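Local coordinates for citrate lyase subunit beta-like protein (Mycobacterium tuberculosis H37Rv, PDB 6CHU) that is a magnesium-dependent carbon-carbon lyase of the HpcH/HpaI aldolase family, linked to itaconate dissimilation and leucine catabolism, at residues V119-R123 / D146-L151; T137-G143 / R183-V189; T69-A75 / Y93-P99. One frame throughout, in Å; residues are numbered along the deposited sequence. Where two conformers were deposited one is given.

Interaction 1: V119-R123 / D146-L151; sequences VETAR and DLIATL. With MG (magnesium ion), chain B.
The side chain of Glu120 runs alongside that of Asp146, and both point the same way toward one magnesium ion. Glu120 CB packs against Asp146 CB at 3.7 Å. Beyond this the two carboxylates are turned almost perpendicular, with their planes 85° apart. Each gives the metal one oxygen. Glu120 OE1 binds magnesium at 2.1 Å and Asp146 OD2 binds it at 2.0 Å. The two oxygens sit close together because they share the ion, whose charge probably offsets their repulsion. Glu120 reaches the site with CG between its backbone N and carbonyl carbon (chi1 48°) and an extended chain beyond. Waters 1, 3 and 4 are also ligands, and OXT of the chain F acetate completes six. Water 1 also lies within hydrogen-bonding distance of Glu120 OE2, which it probably serves as a donor, and water 3 accepts from Asp146 N. Lys100 supports both acids: its backbone N bonds Glu120 OE2 and its NZ bonds Asp146 OD2.

This is the metal site of a TIM-barrel enzyme, set at the C-terminal ends of the strands. Glu120 directly follows strand 114-119, and Asp146 lies on the helix 144-151 that follows strand 137-142. Glu120 and Asp146 are both magnesium-binding residues, and Glu120 probably also takes part in binding substrate.

Away from the metal, the segments meet through smaller groups. Leu147 CA lies 3.1 Å from Glu120 O in a CA-H...O contact. Leu147 CD1 rests 3.8 Å from Thr121 C. Thr150 OG1 bonds back to Asp146 O, reaching it from the face opposite to Thr150 N. The same hydroxyl accepts from water 2, which in turn accepts from Ala122 N. Thr121 is the N-cap of helix 122-126: its OG1 bonds Gly124 N and also pairs with Glu102 OE1. At the far end Ala122 CB touches Leu151 CD2 at 3.9 Å.

Interaction 2: T137-G143 / R183-V189; sequences TVGMMWG and RLALDAV
Met141 and Leu186 form the apolar centre, with their side chains crossing at about a right angle. Met141 CG lies 3.8 Å from Leu186 CB. The methionine has CG anti to its backbone N (chi1 -171°) and stays extended, which carries CE to 4.2 Å from Val189 CG1. Phe20 and Leu118 pack against the same methionine, so this cluster belongs to the inside of the barrel. Leu184 is on the same face, beside Gly139. Met140 and Ala185 face the other way, against helix 165-180.

The two segments carry adjacent parallel strands, 137-142 and 184-187, the sixth and seventh of the closed eight-stranded TIM barrel. Helices 144-151 and 165-180 come between them in the chain. Three backbone hydrogen bonds join the strands: Leu184 N to Val138 O, Met140 N to Leu184 O, and Leu186 N to Met140 O at 2.8 Å. Leu186 O is buried and has no hydrogen-bond partner, though Met141 CA makes a CA-H...O contact with it.

At the C-terminal ends of the strands the indole of Trp142 is held in two ways. Ala188 CB sits over one face, 3.7 Å from the centroid of the five-membered ring, in a CH-pi contact. At the edge, Trp142 NE1 donates to Asp187 OD1 at 2.8 Å. That bond is nearly straight (173°) and lies in the ring plane. It meets OD1 on the anti side; the other oxygen, OD2, forms a salt bridge with Arg171. Tyr163 adds an edge-to-face contact with the ring.

At the opposite end Thr137 O stands over one face of the Arg183 guanidinium, 3.0 Å from Arg183 CZ. The angle is too poor for a hydrogen bond; Arg183 NE donates instead to Ala132 O.

Interaction 3: T69-A75 / Y93-P99; sequences TVVRINA and YTTVMLP. With ACT (acetate ion), chain E; EDO (1,2-ethanediol), chain G; ACT (acetate ion), chain F.
Strands 69-72 and 95-98 run parallel, with their axes 38° apart, and three backbone hydrogen bonds link their segments: Val71 N to Thr95 O, Met97 N to Val71 O at 2.8 Å, and Ile73 N to Met97 O. They are the two strands of a beta-alpha-beta unit of the TIM barrel, connected by helix 79-89. Val96 CA adds a CA-H...O contact to Val71 O.

Val71 and Val96 point to the outer, helix-covered face. Val71 CG2 meets the Tyr93 ring at CD2, 3.7 Å away, and the two side chains cross at about a right angle. Thr69 CB approaches the same ring at CE1. Tyr93 OH is bonded to Leu64 N, which fixes the far end of the ring. Ile73 CG2 touches Val96 CG1 at 4.0 Å, and helix 79-89 packs on both residues.

On the inner face Arg72 lies against Met97, with Arg72 CD 3.8 Å from Met97 SD. Past the strand ends Pro99 CD sits 3.0 Å from Ile73 O, a buried carbonyl oxygen with no hydrogen-bond partner.

Arg72 probably binds substrate. Its CG is anti to the backbone N (chi1 -177°), and a bend at chi3 turns the guanidinium toward the magnesium site. Asp42 holds NE in a salt bridge. Two acetates, probably from the crystallisation liquor, lie at the edge of the guanidinium and in its plane. Arg72 NH1 donates to OXT of the chain F acetate at 2.9 Å, and Arg72 NH2 to OXT of the chain E acetate at 2.7 Å, almost straight at 174°.

In the fold
From the N terminus, interaction 3 comes first. Its contact closes the loop through helix 79-89 before residue 100. Interaction 1 opens at 119-123, and interaction 2 opens at 137-143 before 146-151 closes interaction 1. Interaction 2 then closes at 183-189, so these two cross, while interaction 3 stands in series with both. Interactions 2 and 3 each pair neighbouring strands of one barrel and meet inside it, where Met141 SD touches Met97 CE. Backbone bonds of Val119 to Met141 and Gly143 join interactions 1 and 2. Interactions 1 and 3 share the active site: the chain F acetate bridges Arg72 and the magnesium.

Interaction 1: V119-R123 / D146-L151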
loop_
_atom_site.group_PDB
_atom_site.type_symbol
_atom_site.label_atom_id
_atom_site.label_comp_id
_atom_site.label_asym_id
_atom_site.label_seq_id
_atom_site.Cartn_x
_atom_site.Cartn_y
_atom_site.Cartn_z
ATOM N N VAL A 119 -4.103 9.530 -11.812
ATOM C CA VAL A 119 -3.016 9.613 -10.843
ATOM C C VAL A 119 -1.783 8.933 -11.435
ATOM O O VAL A 119 -1.815 7.744 -11.774
ATOM C CB VAL A 119 -3.421 8.967 -9.509
ATOM C CG1 VAL A 119 -2.212 8.843 -8.570
ATOM C CG2 VAL A 119 -4.533 9.792 -8.838
ATOM N N GLU A 120 -0.695 9.697 -11.564
ATOM C CA GLU A 120 0.532 9.206 -12.181
ATOM C C GLU A 120 1.747 9.925 -11.605
ATOM O O GLU A 120 2.764 10.078 -12.288
ATOM C CB GLU A 120 0.467 9.357 -13.723
ATOM C CG GLU A 120 0.001 10.734 -14.197
ATOM C CD GLU A 120 -0.304 10.793 -15.681
ATOM O OE1 GLU A 120 0.113 9.864 -16.422
ATOM O OE2 GLU A 120 -0.970 11.779 -16.100
ATOM N N THR A 121 1.646 10.387 -10.355
ATOM C CA THR A 121 2.756 10.971 -9.618
ATOM C C THR A 121 2.632 10.536 -8.168
ATOM O O THR A 121 1.564 10.106 -7.721
ATOM C CB THR A 121 2.770 12.508 -9.666
ATOM O OG1 THR A 121 1.642 13.015 -8.934
ATOM C CG2 THR A 121 2.715 13.024 -11.104
ATOM N N ALA A 122 3.746 10.655 -7.436
ATOM C CA ALA A 122 3.750 10.290 -6.023
ATOM C C ALA A 122 2.758 11.124 -5.224
ATOM O O ALA A 122 2.059 10.595 -4.355
ATOM C CB ALA A 122 5.155 10.439 -5.445
ATOM N N ARG A 123 2.696 12.435 -5.483
ATOM C CA ARG A 123 1.752 13.271 -4.745
ATOM C C ARG A 123 0.321 12.816 -4.993
ATOM O O ARG A 123 -0.509 12.814 -4.074
ATOM C CB ARG A 123 1.914 14.745 -5.134
ATOM C CG ARG A 123 0.915 15.666 -4.431
ATOM C CD ARG A 123 1.209 15.711 -2.945
ATOM N NE ARG A 123 2.438 16.454 -2.687
ATOM C CZ ARG A 123 2.482 17.738 -2.351
ATOM N NH1 ARG A 123 1.358 18.433 -2.209
ATOM N NH2 ARG A 123 3.653 18.325 -2.148
ATOM N N ASP A 146 4.332 7.675 -16.366
ATOM C CA ASP A 146 4.552 8.986 -15.748
ATOM C C ASP A 146 4.853 8.853 -14.257
ATOM O O ASP A 146 5.626 9.653 -13.707
ATOM C CB ASP A 146 3.343 9.913 -15.961
ATOM C CG ASP A 146 3.473 10.785 -17.214
ATOM O OD1 ASP A 146 4.572 11.331 -17.456
ATOM O OD2 ASP A 146 2.463 10.939 -17.952
ATOM N N LEU A 147 4.272 7.853 -13.589
ATOM C CA LEU A 147 4.615 7.620 -12.187
ATOM C C LEU A 147 6.114 7.387 -12.043
ATOM O O LEU A 147 6.793 8.078 -11.275
ATOM C CB LEU A 147 3.819 6.436 -11.636
ATOM C CG LEU A 147 4.216 6.000 -10.223
ATOM C CD1 LEU A 147 3.846 7.069 -9.216
ATOM C CD2 LEU A 147 3.588 4.651 -9.863
ATOM N N ILE A 148 6.656 6.445 -12.814
ATOM C CA ILE A 148 8.080 6.141 -12.720
ATOM C C ILE A 148 8.916 7.326 -13.175
ATOM O O ILE A 148 9.975 7.610 -12.606
ATOM C CB ILE A 148 8.405 4.877 -13.539
ATOM C CG1 ILE A 148 7.722 3.661 -12.915
ATOM C CG2 ILE A 148 9.936 4.703 -13.707
ATOM C CD1 ILE A 148 8.251 3.278 -11.566
ATOM N N ALA A 149 8.477 8.017 -14.233
ATOM C CA ALA A 149 9.260 9.143 -14.729
ATOM C C ALA A 149 9.391 10.217 -13.656
ATOM O O ALA A 149 10.492 10.708 -13.383
ATOM C CB ALA A 149 8.614 9.726 -15.983
ATOM N N THR A 150 8.273 10.588 -13.034
ATOM C CA THR A 150 8.300 11.659 -12.045
ATOM C C THR A 150 8.917 11.213 -10.728
ATOM O O THR A 150 9.419 12.058 -9.980
ATOM C CB THR A 150 6.886 12.216 -11.828
ATOM O OG1 THR A 150 5.998 11.173 -11.406
ATOM C CG2 THR A 150 6.346 12.825 -13.126
ATOM N N LEU A 151 8.911 9.909 -10.434
ATOM C CA LEU A 151 9.692 9.398 -9.309
ATOM C C LEU A 151 11.191 9.531 -9.540
ATOM O O LEU A 151 11.954 9.543 -8.573
ATOM C CB LEU A 151 9.353 7.921 -9.041
ATOM C CG LEU A 151 7.992 7.629 -8.398
ATOM C CD1 LEU A 151 7.683 6.122 -8.415
ATOM C CD2 LEU A 151 7.928 8.149 -6.966
HETATM MG MG MG B . 0.755 9.911 -18.435
HETATM O O HOH W 1 -0.241 11.734 -18.653
HETATM O O HOH W 2 6.249 11.070 -8.563
HETATM O O HOH W 3 1.708 7.982 -18.072
HETATM O O HOH W 4 1.509 10.081 -20.409
#

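Interaction 2: T137-G143 / R183-V189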
loop_
_atom_site.group_PDB
_atom_site.type_symbol
_atom_site.label_atom_id
_atom_site.label_comp_id
_atom_site.label_asym_id
_atom_site.label_seq_id
_atom_site.Cartn_x
_atom_site.Cartn_y
_atom_site.Cartn_z
ATOM N N THR A 137 -15.403 14.186 -9.046
ATOM C CA THR A 137 -14.758 12.959 -9.501
ATOM C C THR A 137 -15.802 11.901 -9.834
ATOM O O THR A 137 -16.708 11.633 -9.039
ATOM C CB THR A 137 -13.796 12.432 -8.437
ATOM O OG1 THR A 137 -12.773 13.408 -8.186
ATOM C CG2 THR A 137 -13.141 11.112 -8.887
ATOM N N VAL A 138 -15.688 11.315 -11.026
ATOM C CA VAL A 138 -16.497 10.158 -11.391
ATOM C C VAL A 138 -15.658 8.918 -11.651
ATOM O O VAL A 138 -16.227 7.820 -11.761
ATOM C CB VAL A 138 -17.405 10.450 -12.609
ATOM C CG1 VAL A 138 -18.377 11.593 -12.291
ATOM C CG2 VAL A 138 -16.577 10.758 -13.868
ATOM N N GLY A 139 -14.339 9.042 -11.726
ATOM C CA GLY A 139 -13.476 7.891 -11.931
ATOM C C GLY A 139 -12.053 8.195 -11.533
ATOM O O GLY A 139 -11.634 9.359 -11.482
ATOM N N MET A 140 -11.303 7.125 -11.248
ATOM C CA MET A 140 -9.875 7.198 -10.975
ATOM C C MET A 140 -9.154 6.280 -11.947
ATOM O O MET A 140 -9.566 5.129 -12.136
ATOM C CB MET A 140 -9.532 6.769 -9.546
ATOM C CG MET A 140 -10.265 7.520 -8.429
ATOM S SD MET A 140 -9.571 9.174 -8.221
ATOM C CE MET A 140 -7.982 8.785 -7.486
ATOM N N MET A 141 -8.087 6.791 -12.543
ATOM C CA MET A 141 -7.176 6.022 -13.376
ATOM C C MET A 141 -5.777 6.156 -12.792
ATOM O O MET A 141 -5.489 7.084 -12.028
ATOM C CB MET A 141 -7.212 6.528 -14.832
ATOM C CG MET A 141 -6.467 5.669 -15.834
ATOM S SD MET A 141 -6.587 6.453 -17.453
ATOM C CE MET A 141 -5.341 5.500 -18.322
ATOM N N TRP A 142 -4.885 5.241 -13.162
ATOM C CA TRP A 142 -3.491 5.414 -12.800
ATOM C C TRP A 142 -2.626 5.256 -14.041
ATOM O O TRP A 142 -3.055 4.708 -15.062
ATOM C CB TRP A 142 -3.063 4.445 -11.682
ATOM C CG TRP A 142 -2.924 3.020 -12.120
ATOM C CD1 TRP A 142 -3.923 2.158 -12.462
ATOM C CD2 TRP A 142 -1.701 2.298 -12.251
ATOM N NE1 TRP A 142 -3.395 0.929 -12.805
ATOM C CE2 TRP A 142 -2.030 0.991 -12.686
ATOM C CE3 TRP A 142 -0.358 2.626 -12.036
ATOM C CZ2 TRP A 142 -1.066 0.016 -12.925
ATOM C CZ3 TRP A 142 0.609 1.651 -12.264
ATOM C CH2 TRP A 142 0.248 0.356 -12.702
ATOM N N GLY A 143 -1.416 5.810 -13.968
ATOM C CA GLY A 143 -0.505 5.754 -15.102
ATOM C C GLY A 143 0.901 5.372 -14.689
ATOM O O GLY A 143 1.565 6.127 -13.973
ATOM N N ARG A 183 -16.551 5.528 -7.326
ATOM C CA ARG A 183 -16.076 5.999 -8.623
ATOM C C ARG A 183 -15.724 4.824 -9.525
ATOM O O ARG A 183 -15.452 3.712 -9.060
ATOM C CB ARG A 183 -14.853 6.903 -8.466
ATOM C CG ARG A 183 -14.934 7.917 -7.302
ATOM C CD ARG A 183 -16.186 8.792 -7.375
ATOM N NE ARG A 183 -16.048 9.956 -6.507
ATOM C CZ ARG A 183 -17.056 10.746 -6.150
ATOM N NH1 ARG A 183 -18.291 10.472 -6.563
ATOM N NH2 ARG A 183 -16.838 11.799 -5.364
ATOM N N LEU A 184 -15.725 5.084 -10.835
ATOM C CA LEU A 184 -15.177 4.111 -11.775
ATOM C C LEU A 184 -13.688 3.926 -11.524
ATOM O O LEU A 184 -12.975 4.885 -11.219
ATOM C CB LEU A 184 -15.374 4.576 -13.215
ATOM C CG LEU A 184 -16.628 4.293 -14.027
ATOM C CD1 LEU A 184 -16.312 4.639 -15.469
ATOM C CD2 LEU A 184 -17.036 2.851 -13.927
ATOM N N ALA A 185 -13.205 2.691 -11.687
ATOM C CA ALA A 185 -11.779 2.395 -11.581
ATOM C C ALA A 185 -11.252 1.997 -12.954
ATOM O O ALA A 185 -11.741 1.031 -13.547
ATOM C CB ALA A 185 -11.514 1.276 -10.568
ATOM N N LEU A 186 -10.251 2.727 -13.442
ATOM C CA LEU A 186 -9.677 2.499 -14.766
ATOM C C LEU A 186 -8.237 2.021 -14.618
ATOM O O LEU A 186 -7.421 2.687 -13.969
ATOM C CB LEU A 186 -9.723 3.781 -15.610
ATOM C CG LEU A 186 -11.088 4.365 -16.003
ATOM C CD1 LEU A 186 -11.768 5.062 -14.821
ATOM C CD2 LEU A 186 -10.862 5.367 -17.109
ATOM N N ASP A 187 -7.918 0.882 -15.239
ATOM C CA ASP A 187 -6.570 0.332 -15.151
ATOM C C ASP A 187 -5.677 0.937 -16.229
ATOM O O ASP A 187 -6.148 1.364 -17.289
ATOM C CB ASP A 187 -6.599 -1.195 -15.282
ATOM C CG ASP A 187 -5.362 -1.863 -14.689
ATOM O OD1 ASP A 187 -4.732 -1.301 -13.781
ATOM O OD2 ASP A 187 -5.016 -2.971 -15.142
ATOM N N ALA A 188 -4.372 0.956 -15.949
ATOM C CA ALA A 188 -3.389 1.648 -16.773
ATOM C C ALA A 188 -3.193 0.968 -18.134
ATOM O O ALA A 188 -3.434 -0.234 -18.317
ATOM C CB ALA A 188 -2.038 1.720 -16.050
ATOM N N VAL A 189 -2.699 1.765 -19.088
ATOM C CA VAL A 189 -2.497 1.301 -20.454
ATOM C C VAL A 189 -1.334 0.325 -20.523
ATOM O O VAL A 189 -0.381 0.381 -19.737
ATOM C CB VAL A 189 -2.256 2.486 -21.406
ATOM C CG1 VAL A 189 -3.466 3.395 -21.461
ATOM C CG2 VAL A 189 -1.007 3.264 -21.008
HETATM O O HOH W 5 -2.117 4.523 -17.863
#

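Interaction 3: T69-A75 / Y93-P99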
loop_
_atom_site.group_PDB
_atom_site.type_symbol
_atom_site.label_atom_id
_atom_site.label_comp_id
_atom_site.label_asym_id
_atom_site.label_seq_id
_atom_site.Cartn_x
_atom_site.Cartn_y
_atom_site.Cartn_z
ATOM N N THR A 69 -17.712 9.652 -25.059
ATOM C CA THR A 69 -16.438 10.300 -25.326
ATOM C C THR A 69 -16.055 11.181 -24.147
ATOM O O THR A 69 -16.882 11.935 -23.630
ATOM C CB THR A 69 -16.496 11.143 -26.607
ATOM O OG1 THR A 69 -17.078 10.360 -27.655
ATOM C CG2 THR A 69 -15.088 11.557 -27.038
ATOM N N VAL A 70 -14.781 11.079 -23.754
ATOM C CA VAL A 70 -14.135 11.826 -22.677
ATOM C C VAL A 70 -12.941 12.568 -23.274
ATOM O O VAL A 70 -12.322 12.091 -24.228
ATOM C CB VAL A 70 -13.693 10.871 -21.536
ATOM C CG1 VAL A 70 -12.827 11.581 -20.491
ATOM C CG2 VAL A 70 -14.909 10.231 -20.882
ATOM N N VAL A 71 -12.620 13.744 -22.732
ATOM C CA VAL A 71 -11.516 14.550 -23.253
ATOM C C VAL A 71 -10.425 14.619 -22.195
ATOM O O VAL A 71 -10.671 15.096 -21.079
ATOM C CB VAL A 71 -11.981 15.959 -23.663
ATOM C CG1 VAL A 71 -10.814 16.777 -24.212
ATOM C CG2 VAL A 71 -13.108 15.875 -24.710
ATOM N N ARG A 72 -9.221 14.141 -22.529
ATOM C CA ARG A 72 -8.087 14.329 -21.631
ATOM C C ARG A 72 -7.485 15.706 -21.865
ATOM O O ARG A 72 -7.000 16.008 -22.965
ATOM C CB ARG A 72 -7.015 13.248 -21.787
ATOM C CG ARG A 72 -5.880 13.482 -20.754
ATOM C CD ARG A 72 -4.967 12.278 -20.524
ATOM N NE ARG A 72 -4.054 12.032 -21.641
ATOM C CZ ARG A 72 -3.008 11.206 -21.561
ATOM N NH1 ARG A 72 -2.764 10.577 -20.417
ATOM N NH2 ARG A 72 -2.211 11.009 -22.610
ATOM N N ILE A 73 -7.557 16.554 -20.837
ATOM C CA ILE A 73 -6.998 17.897 -20.891
ATOM C C ILE A 73 -5.577 17.853 -20.348
ATOM O O ILE A 73 -5.061 16.783 -20.023
ATOM C CB ILE A 73 -7.875 18.897 -20.110
ATOM C CG1 ILE A 73 -7.932 18.527 -18.624
ATOM C CG2 ILE A 73 -9.285 18.947 -20.715
ATOM C CD1 ILE A 73 -8.864 19.442 -17.770
ATOM N N ASN A 74 -4.934 19.009 -20.264
ATOM C CA ASN A 74 -3.580 19.093 -19.752
ATOM C C ASN A 74 -3.602 19.348 -18.244
ATOM O O ASN A 74 -4.659 19.548 -17.635
ATOM C CB ASN A 74 -2.811 20.163 -20.530
ATOM C CG ASN A 74 -2.407 19.673 -21.918
ATOM O OD1 ASN A 74 -1.357 19.054 -22.077
ATOM N ND2 ASN A 74 -3.261 19.905 -22.916
ATOM N N ALA A 75 -2.421 19.293 -17.632
ATOM C CA ALA A 75 -2.358 19.208 -16.178
ATOM C C ALA A 75 -2.737 20.535 -15.517
ATOM O O ALA A 75 -2.682 21.610 -16.124
ATOM C CB ALA A 75 -0.959 18.777 -15.724
ATOM N N TYR A 93 -19.111 18.053 -24.818
ATOM C CA TYR A 93 -18.514 17.128 -23.866
ATOM C C TYR A 93 -18.712 17.636 -22.446
ATOM O O TYR A 93 -18.719 18.844 -22.192
ATOM C CB TYR A 93 -17.031 16.929 -24.170
ATOM C CG TYR A 93 -16.813 16.443 -25.587
ATOM C CD1 TYR A 93 -17.397 15.260 -26.026
ATOM C CD2 TYR A 93 -16.056 17.175 -26.490
ATOM C CE1 TYR A 93 -17.219 14.813 -27.327
ATOM C CE2 TYR A 93 -15.868 16.733 -27.796
ATOM C CZ TYR A 93 -16.457 15.555 -28.209
ATOM O OH TYR A 93 -16.277 15.107 -29.503
ATOM N N THR A 94 -18.925 16.699 -21.530
ATOM C CA THR A 94 -19.173 16.995 -20.126
ATOM C C THR A 94 -18.113 16.441 -19.195
ATOM O O THR A 94 -18.057 16.863 -18.029
ATOM C CB THR A 94 -20.518 16.402 -19.678
ATOM O OG1 THR A 94 -20.438 14.973 -19.777
ATOM C CG2 THR A 94 -21.653 16.902 -20.540
ATOM N N THR A 95 -17.287 15.507 -19.656
ATOM C CA THR A 95 -16.403 14.742 -18.787
ATOM C C THR A 95 -14.972 14.886 -19.277
ATOM O O THR A 95 -14.694 14.671 -20.467
ATOM C CB THR A 95 -16.832 13.267 -18.754
ATOM O OG1 THR A 95 -18.190 13.186 -18.306
ATOM C CG2 THR A 95 -15.938 12.444 -17.814
ATOM N N VAL A 96 -14.080 15.287 -18.375
ATOM C CA VAL A 96 -12.670 15.452 -18.703
ATOM C C VAL A 96 -11.836 14.476 -17.883
ATOM O O VAL A 96 -12.213 14.061 -16.780
ATOM C CB VAL A 96 -12.179 16.900 -18.477
ATOM C CG1 VAL A 96 -12.903 17.864 -19.420
ATOM C CG2 VAL A 96 -12.362 17.314 -17.011
ATOM N N MET A 97 -10.680 14.129 -18.432
ATOM C CA MET A 97 -9.674 13.338 -17.740
ATOM C C MET A 97 -8.525 14.269 -17.386
ATOM O O MET A 97 -7.982 14.947 -18.267
ATOM C CB MET A 97 -9.187 12.172 -18.607
ATOM C CG MET A 97 -8.087 11.348 -17.940
ATOM S SD MET A 97 -7.568 9.944 -18.961
ATOM C CE MET A 97 -8.979 8.860 -18.815
ATOM N N LEU A 98 -8.176 14.315 -16.097
ATOM C CA LEU A 98 -7.154 15.218 -15.591
ATOM C C LEU A 98 -5.854 14.456 -15.371
ATOM O O LEU A 98 -5.780 13.640 -14.439
ATOM C CB LEU A 98 -7.614 15.855 -14.282
ATOM C CG LEU A 98 -6.557 16.722 -13.579
ATOM C CD1 LEU A 98 -6.271 17.977 -14.358
ATOM C CD2 LEU A 98 -6.994 17.043 -12.137
ATOM N N PRO A 99 -4.817 14.681 -16.170
ATOM C CA PRO A 99 -3.550 13.974 -15.954
ATOM C C PRO A 99 -2.776 14.619 -14.819
ATOM O O PRO A 99 -3.003 15.777 -14.448
ATOM C CB PRO A 99 -2.823 14.151 -17.293
ATOM C CG PRO A 99 -3.254 15.532 -17.724
ATOM C CD PRO A 99 -4.709 15.662 -17.267
HETATM C C ACT E . -0.289 8.222 -23.250
HETATM O O ACT E . 0.446 7.199 -23.268
HETATM O OXT ACT E . -0.202 9.225 -22.505
HETATM C CH3 ACT E . -1.461 8.230 -24.300
HETATM C C1 EDO G . -18.402 22.629 -22.072
HETATM O O1 EDO G . -19.013 21.565 -22.816
HETATM C C2 EDO G . -17.153 22.098 -21.383
HETATM O O2 EDO G . -16.706 23.053 -20.417
HETATM C C ACT F . -1.154 7.650 -19.001
HETATM O O ACT F . -0.701 6.804 -18.179
HETATM O OXT ACT F . -0.839 8.874 -19.127
HETATM C CH3 ACT F . -2.215 7.122 -20.007
HETATM O O HOH W 6 -18.088 13.880 -22.277
#